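Local atomic coordinates of periplasmic binding protein (Veillonella parvula, PDB entry 4OVK), a protein that probably binds a solute outside the cytoplasmic membrane and delivers it to a partner ABC transporter. Residues Y248-K251 with W257-I260; I44-D49 with T316-N321; N82-D87 with F94-K99; T203-E208 with K290-L295. One frame throughout, in Å; residues are numbered along the deposited sequence.

Contact 1: Y248-K251 with W257-I260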
loop_
_atom_site.group_PDB
_atom_site.type_symbol
_atom_site.label_atom_id
_atom_site.label_comp_id
_atom_site.label_asym_id
_atom_site.label_seq_id
_atom_site.Cartn_x
_atom_site.Cartn_y
_atom_site.Cartn_z
ATOM N N TYR A 248 -25.305 -3.637 1.685
ATOM C CA TYR A 248 -26.385 -4.259 2.464
ATOM C C TYR A 248 -27.744 -3.581 2.253
ATOM O O TYR A 248 -28.781 -4.249 2.214
ATOM C CB TYR A 248 -26.047 -4.257 3.968
ATOM C CG TYR A 248 -24.834 -5.087 4.361
ATOM C CD1 TYR A 248 -24.592 -6.334 3.787
ATOM C CD2 TYR A 248 -23.946 -4.633 5.330
ATOM C CE1 TYR A 248 -23.487 -7.088 4.155
ATOM C CE2 TYR A 248 -22.837 -5.381 5.709
ATOM C CZ TYR A 248 -22.609 -6.604 5.120
ATOM O OH TYR A 248 -21.533 -7.364 5.509
ATOM N N GLN A 249 -27.737 -2.253 2.117
ATOM C CA GLN A 249 -28.971 -1.488 1.929
ATOM C C GLN A 249 -29.251 -1.109 0.467
ATOM O O GLN A 249 -30.117 -0.273 0.194
ATOM C CB GLN A 249 -28.936 -0.238 2.795
ATOM C CG GLN A 249 -28.742 -0.513 4.279
ATOM C CD GLN A 249 -29.071 0.701 5.134
ATOM O OE1 GLN A 249 -29.994 1.467 4.827
ATOM N NE2 GLN A 249 -28.323 0.883 6.214
ATOM N N ASP A 250 -28.530 -1.730 -0.465
ATOM C CA ASP A 250 -28.710 -1.511 -1.910
ATOM C C ASP A 250 -28.874 -0.035 -2.244
ATOM O O ASP A 250 -29.890 0.399 -2.782
ATOM C CB ASP A 250 -29.880 -2.350 -2.466
ATOM C CG ASP A 250 -29.460 -3.768 -2.837
ATOM O OD1 ASP A 250 -28.480 -3.941 -3.613
ATOM O OD2 ASP A 250 -30.122 -4.714 -2.358
ATOM N N LYS A 251 -27.850 0.732 -1.896
ATOM C CA LYS A 251 -27.816 2.152 -2.194
ATOM C C LYS A 251 -27.286 2.454 -3.586
ATOM O O LYS A 251 -27.316 3.608 -4.004
ATOM C CB LYS A 251 -26.958 2.867 -1.167
ATOM C CG LYS A 251 -27.420 2.666 0.267
ATOM C CD LYS A 251 -26.578 3.520 1.200
ATOM C CE LYS A 251 -26.701 3.086 2.645
ATOM N NZ LYS A 251 -25.730 3.794 3.520
ATOM N N TRP A 257 -27.567 -6.327 -5.071
ATOM C CA TRP A 257 -26.625 -7.180 -4.359
ATOM C C TRP A 257 -27.328 -8.162 -3.403
ATOM O O TRP A 257 -26.670 -9.009 -2.824
ATOM C CB TRP A 257 -25.638 -6.298 -3.577
ATOM C CG TRP A 257 -24.692 -5.559 -4.474
ATOM C CD1 TRP A 257 -24.890 -4.341 -5.050
ATOM C CD2 TRP A 257 -23.408 -6.008 -4.910
ATOM N NE1 TRP A 257 -23.804 -3.998 -5.823
ATOM C CE2 TRP A 257 -22.880 -5.004 -5.758
ATOM C CE3 TRP A 257 -22.649 -7.158 -4.670
ATOM C CZ2 TRP A 257 -21.621 -5.114 -6.360
ATOM C CZ3 TRP A 257 -21.394 -7.271 -5.276
ATOM C CH2 TRP A 257 -20.893 -6.253 -6.105
ATOM N N SER A 258 -28.654 -8.062 -3.266
ATOM C CA SER A 258 -29.374 -8.710 -2.144
ATOM C C SER A 258 -29.330 -10.242 -2.099
ATOM O O SER A 258 -29.492 -10.832 -1.029
ATOM C CB SER A 258 -30.835 -8.242 -2.092
ATOM O OG SER A 258 -31.574 -8.713 -3.206
ATOM N N ASN A 259 -29.116 -10.878 -3.248
ATOM C CA ASN A 259 -29.125 -12.336 -3.343
ATOM C C ASN A 259 -27.725 -12.957 -3.434
ATOM O O ASN A 259 -27.596 -14.162 -3.670
ATOM C CB ASN A 259 -29.970 -12.756 -4.549
ATOM C CG ASN A 259 -31.433 -12.387 -4.393
ATOM O OD1 ASN A 259 -32.027 -12.580 -3.327
ATOM N ND2 ASN A 259 -32.025 -11.855 -5.458
ATOM N N ILE A 260 -26.687 -12.145 -3.230
ATOM C CA ILE A 260 -25.301 -12.623 -3.271
ATOM C C ILE A 260 -24.951 -13.217 -1.906
ATOM O O ILE A 260 -25.267 -12.617 -0.876
ATOM C CB ILE A 260 -24.317 -11.479 -3.606
ATOM C CG1 ILE A 260 -24.631 -10.871 -4.978
ATOM C CG2 ILE A 260 -22.867 -11.964 -3.528
ATOM C CD1 ILE A 260 -24.127 -11.665 -6.150
#

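Contact 2: I44-D49 with T316-N321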
loop_
_atom_site.group_PDB
_atom_site.type_symbol
_atom_site.label_atom_id
_atom_site.label_comp_id
_atom_site.label_asym_id
_atom_site.label_seq_id
_atom_site.Cartn_x
_atom_site.Cartn_y
_atom_site.Cartn_z
ATOM N N ILE A 44 6.794 5.282 2.524
ATOM C CA ILE A 44 7.901 4.345 2.649
ATOM C C ILE A 44 9.183 5.031 3.146
ATOM O O ILE A 44 9.905 4.480 3.971
ATOM C CB ILE A 44 8.143 3.525 1.359
ATOM C CG1 ILE A 44 6.875 2.724 1.008
ATOM C CG2 ILE A 44 9.316 2.579 1.574
ATOM C CD1 ILE A 44 6.872 2.090 -0.376
ATOM N N VAL A 45 9.474 6.227 2.647
ATOM C CA VAL A 45 10.610 6.986 3.177
ATOM C C VAL A 45 10.416 7.256 4.668
ATOM O O VAL A 45 11.341 7.088 5.462
ATOM C CB VAL A 45 10.802 8.285 2.399
ATOM C CG1 VAL A 45 11.739 9.243 3.134
ATOM C CG2 VAL A 45 11.312 7.952 0.994
ATOM N N TYR A 46 9.204 7.647 5.047
ATOM C CA TYR A 46 8.885 7.853 6.455
ATOM C C TYR A 46 9.198 6.587 7.286
ATOM O O TYR A 46 9.796 6.667 8.351
ATOM C CB TYR A 46 7.416 8.281 6.638
ATOM C CG TYR A 46 7.018 8.290 8.077
ATOM C CD1 TYR A 46 7.264 9.390 8.875
ATOM C CD2 TYR A 46 6.439 7.175 8.658
ATOM C CE1 TYR A 46 6.927 9.392 10.218
ATOM C CE2 TYR A 46 6.083 7.167 9.994
ATOM C CZ TYR A 46 6.334 8.267 10.768
ATOM O OH TYR A 46 6.003 8.253 12.103
ATOM N N ALA A 47 8.779 5.427 6.800
ATOM C CA ALA A 47 8.974 4.181 7.512
ATOM C C ALA A 47 10.458 3.841 7.696
ATOM O O ALA A 47 10.868 3.425 8.766
ATOM C CB ALA A 47 8.269 3.059 6.782
ATOM N N VAL A 48 11.257 4.029 6.653
ATOM C CA VAL A 48 12.674 3.712 6.736
ATOM C C VAL A 48 13.402 4.677 7.679
ATOM O O VAL A 48 14.218 4.246 8.484
ATOM C CB VAL A 48 13.332 3.716 5.338
ATOM C CG1 VAL A 48 14.827 3.451 5.454
ATOM C CG2 VAL A 48 12.679 2.668 4.449
ATOM N N ASP A 49 13.087 5.970 7.596
ATOM C CA ASP A 49 13.740 6.959 8.446
ATOM C C ASP A 49 13.129 7.015 9.838
ATOM O O ASP A 49 13.696 7.638 10.724
ATOM C CB ASP A 49 13.687 8.359 7.802
ATOM C CG ASP A 49 14.878 9.224 8.180
ATOM O OD1 ASP A 49 15.975 8.675 8.472
ATOM O OD2 ASP A 49 14.711 10.466 8.180
ATOM N N THR A 316 7.694 -0.316 16.805
ATOM C CA THR A 316 9.079 -0.636 16.401
ATOM C C THR A 316 9.591 0.337 15.350
ATOM O O THR A 316 10.700 0.890 15.475
ATOM C CB THR A 316 9.157 -2.080 15.870
ATOM O OG1 THR A 316 8.856 -2.990 16.933
ATOM C CG2 THR A 316 10.549 -2.417 15.321
ATOM N N PHE A 317 8.782 0.571 14.338
ATOM C CA PHE A 317 9.239 1.318 13.175
ATOM C C PHE A 317 8.919 2.813 13.210
ATOM O O PHE A 317 9.693 3.630 12.678
ATOM C CB PHE A 317 8.735 0.641 11.895
ATOM C CG PHE A 317 9.293 -0.738 11.705
ATOM C CD1 PHE A 317 10.664 -0.929 11.513
ATOM C CD2 PHE A 317 8.474 -1.845 11.741
ATOM C CE1 PHE A 317 11.189 -2.197 11.361
ATOM C CE2 PHE A 317 8.994 -3.119 11.570
ATOM C CZ PHE A 317 10.354 -3.297 11.371
ATOM N N TYR A 318 7.815 3.188 13.849
ATOM C CA TYR A 318 7.386 4.588 13.866
ATOM C C TYR A 318 7.504 5.231 15.261
ATOM O O TYR A 318 7.265 6.428 15.402
ATOM C CB TYR A 318 5.941 4.731 13.409
ATOM C CG TYR A 318 5.534 4.031 12.136
ATOM C CD1 TYR A 318 6.415 3.837 11.083
ATOM C CD2 TYR A 318 4.229 3.604 11.961
ATOM C CE1 TYR A 318 6.013 3.215 9.912
ATOM C CE2 TYR A 318 3.816 2.992 10.797
ATOM C CZ TYR A 318 4.710 2.810 9.762
ATOM O OH TYR A 318 4.310 2.198 8.601
ATOM N N HIS A 319 7.843 4.447 16.286
ATOM C CA HIS A 319 7.891 4.926 17.666
ATOM C C HIS A 319 6.578 5.565 18.047
ATOM O O HIS A 319 6.548 6.643 18.645
ATOM C CB HIS A 319 9.054 5.908 17.903
ATOM C CG HIS A 319 10.373 5.336 17.523
ATOM N ND1 HIS A 319 10.967 4.320 18.237
ATOM C CD2 HIS A 319 11.176 5.571 16.461
ATOM C CE1 HIS A 319 12.095 3.974 17.644
ATOM N NE2 HIS A 319 12.238 4.711 16.559
ATOM N N TYR A 320 5.490 4.894 17.678
ATOM C CA TYR A 320 4.153 5.401 17.945
ATOM C C TYR A 320 3.335 4.259 18.522
ATOM O O TYR A 320 3.308 3.164 17.956
ATOM C CB TYR A 320 3.480 5.933 16.669
ATOM C CG TYR A 320 2.186 6.681 16.947
ATOM C CD1 TYR A 320 2.206 8.032 17.296
ATOM C CD2 TYR A 320 0.946 6.042 16.890
ATOM C CE1 TYR A 320 1.053 8.714 17.582
ATOM C CE2 TYR A 320 -0.226 6.737 17.168
ATOM C CZ TYR A 320 -0.166 8.069 17.504
ATOM O OH TYR A 320 -1.318 8.781 17.799
ATOM N N ASN A 321 2.695 4.526 19.655
ATOM C CA ASN A 321 1.848 3.541 20.334
ATOM C C ASN A 321 0.369 3.812 20.076
ATOM O O ASN A 321 -0.232 4.737 20.645
ATOM C CB ASN A 321 2.168 3.535 21.825
ATOM C CG ASN A 321 3.574 3.050 22.113
ATOM O OD1 ASN A 321 4.087 2.161 21.429
ATOM N ND2 ASN A 321 4.207 3.620 23.140
#

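Contact 3: N82-D87 with F94-K99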
loop_
_atom_site.group_PDB
_atom_site.type_symbol
_atom_site.label_atom_id
_atom_site.label_comp_id
_atom_site.label_asym_id
_atom_site.label_seq_id
_atom_site.Cartn_x
_atom_site.Cartn_y
_atom_site.Cartn_z
ATOM N N ASN A 82 6.186 20.928 0.681
ATOM C CA ASN A 82 5.857 21.191 -0.715
ATOM C C ASN A 82 5.226 19.984 -1.387
ATOM O O ASN A 82 5.756 18.882 -1.291
ATOM C CB ASN A 82 7.140 21.522 -1.461
ATOM C CG ASN A 82 6.899 21.836 -2.924
ATOM O OD1 ASN A 82 6.563 20.968 -3.730
ATOM N ND2 ASN A 82 7.088 23.079 -3.272
ATOM N N SER A 83 4.087 20.184 -2.045
ATOM C CA SER A 83 3.508 19.156 -2.916
ATOM C C SER A 83 3.194 19.664 -4.329
ATOM O O SER A 83 2.338 19.108 -5.035
ATOM C CB SER A 83 2.247 18.591 -2.292
ATOM O OG SER A 83 1.269 19.590 -2.112
ATOM N N SER A 84 3.884 20.721 -4.731
ATOM C CA SER A 84 3.629 21.380 -6.006
ATOM C C SER A 84 4.662 21.057 -7.080
ATOM O O SER A 84 4.510 21.452 -8.237
ATOM C CB SER A 84 3.571 22.889 -5.790
ATOM O OG SER A 84 4.829 23.392 -5.356
ATOM N N PHE A 85 5.715 20.337 -6.714
ATOM C CA PHE A 85 6.877 20.199 -7.607
ATOM C C PHE A 85 6.686 19.160 -8.715
ATOM O O PHE A 85 7.504 19.080 -9.635
ATOM C CB PHE A 85 8.129 19.894 -6.784
ATOM C CG PHE A 85 8.293 18.453 -6.438
ATOM C CD1 PHE A 85 7.660 17.894 -5.328
ATOM C CD2 PHE A 85 9.097 17.643 -7.225
ATOM C CE1 PHE A 85 7.835 16.565 -5.050
ATOM C CE2 PHE A 85 9.277 16.315 -6.932
ATOM C CZ PHE A 85 8.636 15.770 -5.856
ATOM N N VAL A 86 5.604 18.384 -8.622
ATOM C CA VAL A 86 5.276 17.327 -9.577
ATOM C C VAL A 86 3.754 17.249 -9.755
ATOM O O VAL A 86 3.013 17.434 -8.788
ATOM C CB VAL A 86 5.871 15.959 -9.119
ATOM C CG1 VAL A 86 5.291 15.486 -7.793
ATOM C CG2 VAL A 86 5.704 14.897 -10.191
ATOM N N ASP A 87 3.281 16.989 -10.976
ATOM C CA ASP A 87 1.830 16.912 -11.247
ATOM C C ASP A 87 1.320 15.454 -11.276
ATOM O O ASP A 87 2.069 14.532 -10.988
ATOM C CB ASP A 87 1.482 17.682 -12.545
ATOM C CG ASP A 87 1.910 16.959 -13.814
ATOM O OD1 ASP A 87 2.273 15.770 -13.749
ATOM O OD2 ASP A 87 1.866 17.593 -14.896
ATOM N N PHE A 94 10.792 21.625 -13.007
ATOM C CA PHE A 94 12.229 21.705 -12.715
ATOM C C PHE A 94 12.630 23.012 -12.039
ATOM O O PHE A 94 13.568 23.020 -11.231
ATOM C CB PHE A 94 13.056 21.471 -13.974
ATOM C CG PHE A 94 12.849 20.119 -14.581
ATOM C CD1 PHE A 94 13.413 18.992 -14.004
ATOM C CD2 PHE A 94 12.080 19.972 -15.724
ATOM C CE1 PHE A 94 13.214 17.739 -14.561
ATOM C CE2 PHE A 94 11.882 18.730 -16.289
ATOM C CZ PHE A 94 12.445 17.607 -15.702
ATOM N N GLU A 95 11.936 24.107 -12.355
ATOM C CA GLU A 95 12.177 25.378 -11.657
ATOM C C GLU A 95 11.903 25.233 -10.148
ATOM O O GLU A 95 12.715 25.653 -9.315
ATOM C CB GLU A 95 11.325 26.508 -12.252
ATOM C CG GLU A 95 11.419 27.826 -11.489
ATOM C CD GLU A 95 10.703 28.976 -12.177
ATOM O OE1 GLU A 95 9.743 28.721 -12.938
ATOM O OE2 GLU A 95 11.097 30.141 -11.946
ATOM N N GLU A 96 10.771 24.629 -9.806
ATOM C CA GLU A 96 10.385 24.460 -8.405
ATOM C C GLU A 96 11.382 23.560 -7.634
ATOM O O GLU A 96 11.770 23.883 -6.508
ATOM C CB GLU A 96 8.953 23.900 -8.321
ATOM C CG GLU A 96 8.370 23.800 -6.909
ATOM C CD GLU A 96 7.366 24.893 -6.589
ATOM O OE1 GLU A 96 6.524 25.231 -7.458
ATOM O OE2 GLU A 96 7.409 25.412 -5.457
ATOM N N VAL A 97 11.806 22.453 -8.246
ATOM C CA VAL A 97 12.746 21.522 -7.596
ATOM C C VAL A 97 14.092 22.186 -7.365
ATOM O O VAL A 97 14.739 21.967 -6.343
ATOM C CB VAL A 97 12.976 20.227 -8.417
ATOM C CG1 VAL A 97 13.881 19.257 -7.655
ATOM C CG2 VAL A 97 11.660 19.547 -8.753
ATOM N N ALA A 98 14.508 23.001 -8.324
ATOM C CA ALA A 98 15.755 23.740 -8.220
ATOM C C ALA A 98 15.717 24.727 -7.051
ATOM O O ALA A 98 16.711 24.902 -6.360
ATOM C CB ALA A 98 16.041 24.464 -9.532
ATOM N N LYS A 99 14.566 25.360 -6.843
ATOM C CA LYS A 99 14.356 26.238 -5.689
ATOM C C LYS A 99 14.361 25.444 -4.382
ATOM O O LYS A 99 14.994 25.857 -3.408
ATOM C CB LYS A 99 13.033 27.013 -5.815
ATOM C CG LYS A 99 13.065 28.166 -6.809
ATOM C CD LYS A 99 11.743 28.929 -6.861
ATOM C CE LYS A 99 10.635 28.117 -7.523
ATOM N NZ LYS A 99 9.574 28.971 -8.125
#

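Contact 4: T203-E208 with K290-L295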
loop_
_atom_site.group_PDB
_atom_site.type_symbol
_atom_site.label_atom_id
_atom_site.label_comp_id
_atom_site.label_asym_id
_atom_site.label_seq_id
_atom_site.Cartn_x
_atom_site.Cartn_y
_atom_site.Cartn_z
ATOM N N THR A 203 -5.211 -15.464 -3.445
ATOM C CA THR A 203 -4.730 -16.833 -3.631
ATOM C C THR A 203 -3.809 -17.236 -2.478
ATOM O O THR A 203 -3.951 -18.322 -1.931
ATOM C CB THR A 203 -3.982 -16.991 -4.971
ATOM O OG1 THR A 203 -4.901 -16.804 -6.056
ATOM C CG2 THR A 203 -3.344 -18.376 -5.088
HETATM N N MSE A 204 -2.882 -16.353 -2.093
HETATM C CA MSE A 204 -1.909 -16.692 -1.061
HETATM C C MSE A 204 -2.586 -16.907 0.277
HETATM O O MSE A 204 -2.082 -17.654 1.106
HETATM C CB MSE A 204 -0.835 -15.615 -0.963
HETATM C CG MSE A 204 0.250 -15.929 0.070
HETATM SE SE MSE A 204 1.328 -17.522 -0.414
HETATM C CE MSE A 204 2.313 -16.798 -1.965
ATOM N N THR A 205 -3.730 -16.265 0.502
ATOM C CA THR A 205 -4.446 -16.402 1.777
ATOM C C THR A 205 -5.601 -17.413 1.724
ATOM O O THR A 205 -6.432 -17.467 2.634
ATOM C CB THR A 205 -4.918 -15.024 2.288
ATOM O OG1 THR A 205 -5.767 -14.402 1.318
ATOM C CG2 THR A 205 -3.699 -14.119 2.560
ATOM N N GLY A 206 -5.631 -18.234 0.675
ATOM C CA GLY A 206 -6.526 -19.391 0.622
ATOM C C GLY A 206 -7.924 -19.139 0.091
ATOM O O GLY A 206 -8.862 -19.886 0.407
ATOM N N GLY A 207 -8.068 -18.107 -0.740
ATOM C CA GLY A 207 -9.342 -17.833 -1.386
ATOM C C GLY A 207 -9.303 -18.176 -2.858
ATOM O O GLY A 207 -8.219 -18.317 -3.457
ATOM N N GLU A 208 -10.490 -18.333 -3.436
ATOM C CA GLU A 208 -10.632 -18.444 -4.880
ATOM C C GLU A 208 -11.035 -17.071 -5.375
ATOM O O GLU A 208 -11.903 -16.430 -4.793
ATOM C CB GLU A 208 -11.690 -19.484 -5.266
ATOM C CG GLU A 208 -12.009 -19.513 -6.759
ATOM C CD GLU A 208 -13.024 -20.571 -7.160
ATOM O OE1 GLU A 208 -13.447 -21.380 -6.299
ATOM O OE2 GLU A 208 -13.407 -20.587 -8.357
ATOM N N LYS A 290 -2.158 -10.564 6.849
ATOM C CA LYS A 290 -2.668 -11.122 8.093
ATOM C C LYS A 290 -4.165 -10.882 8.296
ATOM O O LYS A 290 -4.878 -11.795 8.719
ATOM C CB LYS A 290 -1.854 -10.633 9.277
ATOM C CG LYS A 290 -0.547 -11.406 9.391
ATOM C CD LYS A 290 0.333 -10.964 10.536
ATOM C CE LYS A 290 1.359 -12.061 10.806
ATOM N NZ LYS A 290 2.288 -11.764 11.930
ATOM N N TRP A 291 -4.640 -9.692 7.943
ATOM C CA TRP A 291 -6.063 -9.379 7.988
ATOM C C TRP A 291 -6.843 -10.312 7.050
ATOM O O TRP A 291 -7.826 -10.935 7.472
ATOM C CB TRP A 291 -6.288 -7.908 7.643
ATOM C CG TRP A 291 -7.690 -7.451 7.679
ATOM C CD1 TRP A 291 -8.422 -7.135 8.790
ATOM C CD2 TRP A 291 -8.547 -7.236 6.557
ATOM N NE1 TRP A 291 -9.686 -6.749 8.426
ATOM C CE2 TRP A 291 -9.782 -6.791 7.057
ATOM C CE3 TRP A 291 -8.390 -7.372 5.175
ATOM C CZ2 TRP A 291 -10.851 -6.487 6.222
ATOM C CZ3 TRP A 291 -9.447 -7.077 4.352
ATOM C CH2 TRP A 291 -10.657 -6.616 4.874
HETATM N N MSE A 292 -6.387 -10.436 5.805
HETATM C CA MSE A 292 -7.076 -11.255 4.807
HETATM C C MSE A 292 -7.086 -12.706 5.206
HETATM O O MSE A 292 -8.106 -13.386 5.077
HETATM C CB MSE A 292 -6.403 -11.117 3.442
HETATM C CG MSE A 292 -6.607 -9.699 2.919
HETATM SE SE MSE A 292 -5.832 -9.550 1.125
HETATM C CE MSE A 292 -6.871 -11.013 0.331
ATOM N N GLY A 293 -5.953 -13.196 5.689
ATOM C CA GLY A 293 -5.848 -14.598 6.133
ATOM C C GLY A 293 -6.898 -14.965 7.165
ATOM O O GLY A 293 -7.544 -16.030 7.092
ATOM N N GLN A 294 -7.084 -14.089 8.136
ATOM C CA GLN A 294 -8.066 -14.366 9.172
ATOM C C GLN A 294 -9.523 -14.210 8.716
ATOM O O GLN A 294 -10.403 -14.784 9.331
ATOM C CB GLN A 294 -7.771 -13.588 10.446
ATOM C CG GLN A 294 -6.582 -14.199 11.153
ATOM C CD GLN A 294 -6.304 -13.630 12.520
ATOM O OE1 GLN A 294 -6.643 -12.480 12.822
ATOM N NE2 GLN A 294 -5.648 -14.437 13.359
ATOM N N LEU A 295 -9.768 -13.450 7.649
ATOM C CA LEU A 295 -11.094 -13.411 7.040
ATOM C C LEU A 295 -11.360 -14.680 6.250
ATOM O O LEU A 295 -12.431 -15.241 6.329
ATOM C CB LEU A 295 -11.253 -12.221 6.089
ATOM C CG LEU A 295 -11.324 -10.822 6.684
ATOM C CD1 LEU A 295 -11.488 -9.811 5.552
ATOM C CD2 LEU A 295 -12.448 -10.730 7.694
#

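Contact 1: Y248-K251 with W257-I260
The indole of Trp257 meets the carboxylate of Asp250 at its edge: OD1 lies in the ring plane, 3.9 Å from Trp257 CD1, and the two planes are only 29° apart. Met223 and Ile226 of helix 223-229 and Val263 of helix 261-264 also touch the Trp257 side chain, whose NE1 bonds to Gln255 OE1. Asp250 is the C-prime residue of a Schellman motif ending helix 244-248, while Trp257 opens a type I turn that leads into helix 261-264. The contact therefore closes a short loop between two helices. What fixes it is a single hydrogen bond, Trp257 N to Asp250 OD1 at 2.9 Å, almost straight at 173°, taken on the syn lone pair of OD1. The donor is the backbone N-H; CG anti to the carbonyl carbon (chi1 -70°) leads the Trp257 indole away from the Asp250 segment, and the near edge of the ring is what meets OD1. Asp250 OD1 also sits 3.7 Å from Trp257 CB. The Ser258 hydroxyl is turned to Asn256 OD1, and it is its methylene that meets the carboxylate, with Ser258 CB 3.6 Å from Asp250 OD2.

Contact 2: I44-D49 with T316-N321
Tyr46 and Tyr318 form the tight part of this contact, where helix 41-49 of the N-terminal lobe packs on the C-terminal end of helix 306-318 in what looks like the two-lobed binding-protein fold joined by a long helix, 150-170. Tyr46 CE2 stands over one face of the Tyr318 ring, 3.5 Å from Tyr318 CD1. The rings meet obliquely, centroids 5.3 Å apart and planes at 51°. Tyr46 has CG anti to its backbone N (chi1 171°), a setting that carries the ring across to the other helix until its OH lies 3.8 Å from Tyr318 CB. Ala47 comes in at the edge of the same Tyr318 ring, its CB in plane and 3.9 Å from Tyr318 CE1. The hydroxyl of Tyr318 continues past this to bond Glu284 OE2. The loose side begins where the chain leaves the helix at His319 with positive phi: His319 and Asn321 are exposed and lie clear of helix 41-49. On the buried side, Gln152 NE2 of helix 150-170 donates to two backbone acceptors, one from each segment: Ala47 O and Phe317 O.

Contact 3: N82-D87 with F94-K99
Glu96 and Asn82 approach from opposite directions, the glutamate off its helix and the asparagine off the facing loop, with amide and carboxylate planes 57° apart. Asn82 ND2 gives Glu96 OE2 a weak hydrogen bond, 3.2 Å long and bent to 134°. Ser84 comes at the middle of the same carboxylate, its OG 3.2 Å from Glu96 CD and 3.3 Å from each carboxylate oxygen. Glu96 CG, set by the first torsion, lies 3.9 Å from Phe85 CB; the bend at chi2 (104°) then brings the carboxylate to Asn82 and Ser84. The other branch of the asparagine amide works within the loop: Asn82 OD1 accepts from Ser84 N at 2.9 Å, an Asx turn that fixes the amide and thereby turns ND2 toward Glu96. Beside this polar group, Phe85 and Val97 cross, with Val97 CG2 3.5 Å from Phe85 CD2 at an oblique angle to the ring. With an alanine at Glu96, Asn82 ND2 is likely to lose its carboxylate mate and a gap to open beside Ser84 OG and Phe85 CB. The contact folds the loop after helix 71-74 back on the start of helix 94-100. Phe85 also touches Val37, just after strand 34-36, and Val97 touches Leu118 of helix 112-120.

Contact 4: T203-E208 with K290-L295
Thr205 sits across Gly293 and Met292, a selenomethionine, with its two branches doing different work. The methyl, Thr205 CG2, faces the helix backbone, 4.0 Å from Gly293 N and 4.1 Å from Met292 CB. The hydroxyl lies between the backbone N and the carbonyl carbon (chi1 58°), from where Thr205 OG1 bonds back to Met201 O, one turn earlier, while still lying 4.0 Å from Met292 CB. Met292 crosses the threonine at about a right angle. It leaves helix 285-296 beside its own backbone N (chi1 -67°), runs extended, and then bends at chi3 (56°) to bring CE 3.7 Å from Thr205 OG1; this last contact belongs to one of two conformers and is less certain. Helix 197-204 ends here in a Schellman motif: Gly206, with positive phi, is its C-prime residue, and Gly207 N reaches Ile202 O. The backbones come close at this point, with Thr205 CA 4.9 Å from Gly293 CA. Replacing Thr205 with an alanine would probably open a gap over Gly293 N where the methyl packs and leave Met201 O without its hydroxyl donor. Helix 150-170 borders the same spot, with Phe167 touching both Thr205 and Lys290. Past the turn, the carbonyl oxygen of Gly206 takes a hydrogen bond from Gln297 NE2.

Overall arrangement
From the N terminus, contact 2 opens first, at 44-49, and closes last, at 316-321, so the other three all nest within its loop. Contact 3 then opens and closes within the N-terminal lobe, before the long helix 150-170 carries the chain to the second lobe. There contact 4 opens at 203-208, contact 1 forms and closes inside its loop, and contact 4 shuts at 290-295. None cross. Contacts 1 and 3 are local closures at far ends of the molecule, centres about 46 Å apart. Contacts 2 and 4, centres about 26 Å apart, bring the successive helices 306-318 and 285-296 back onto the first and second lobes, respectively.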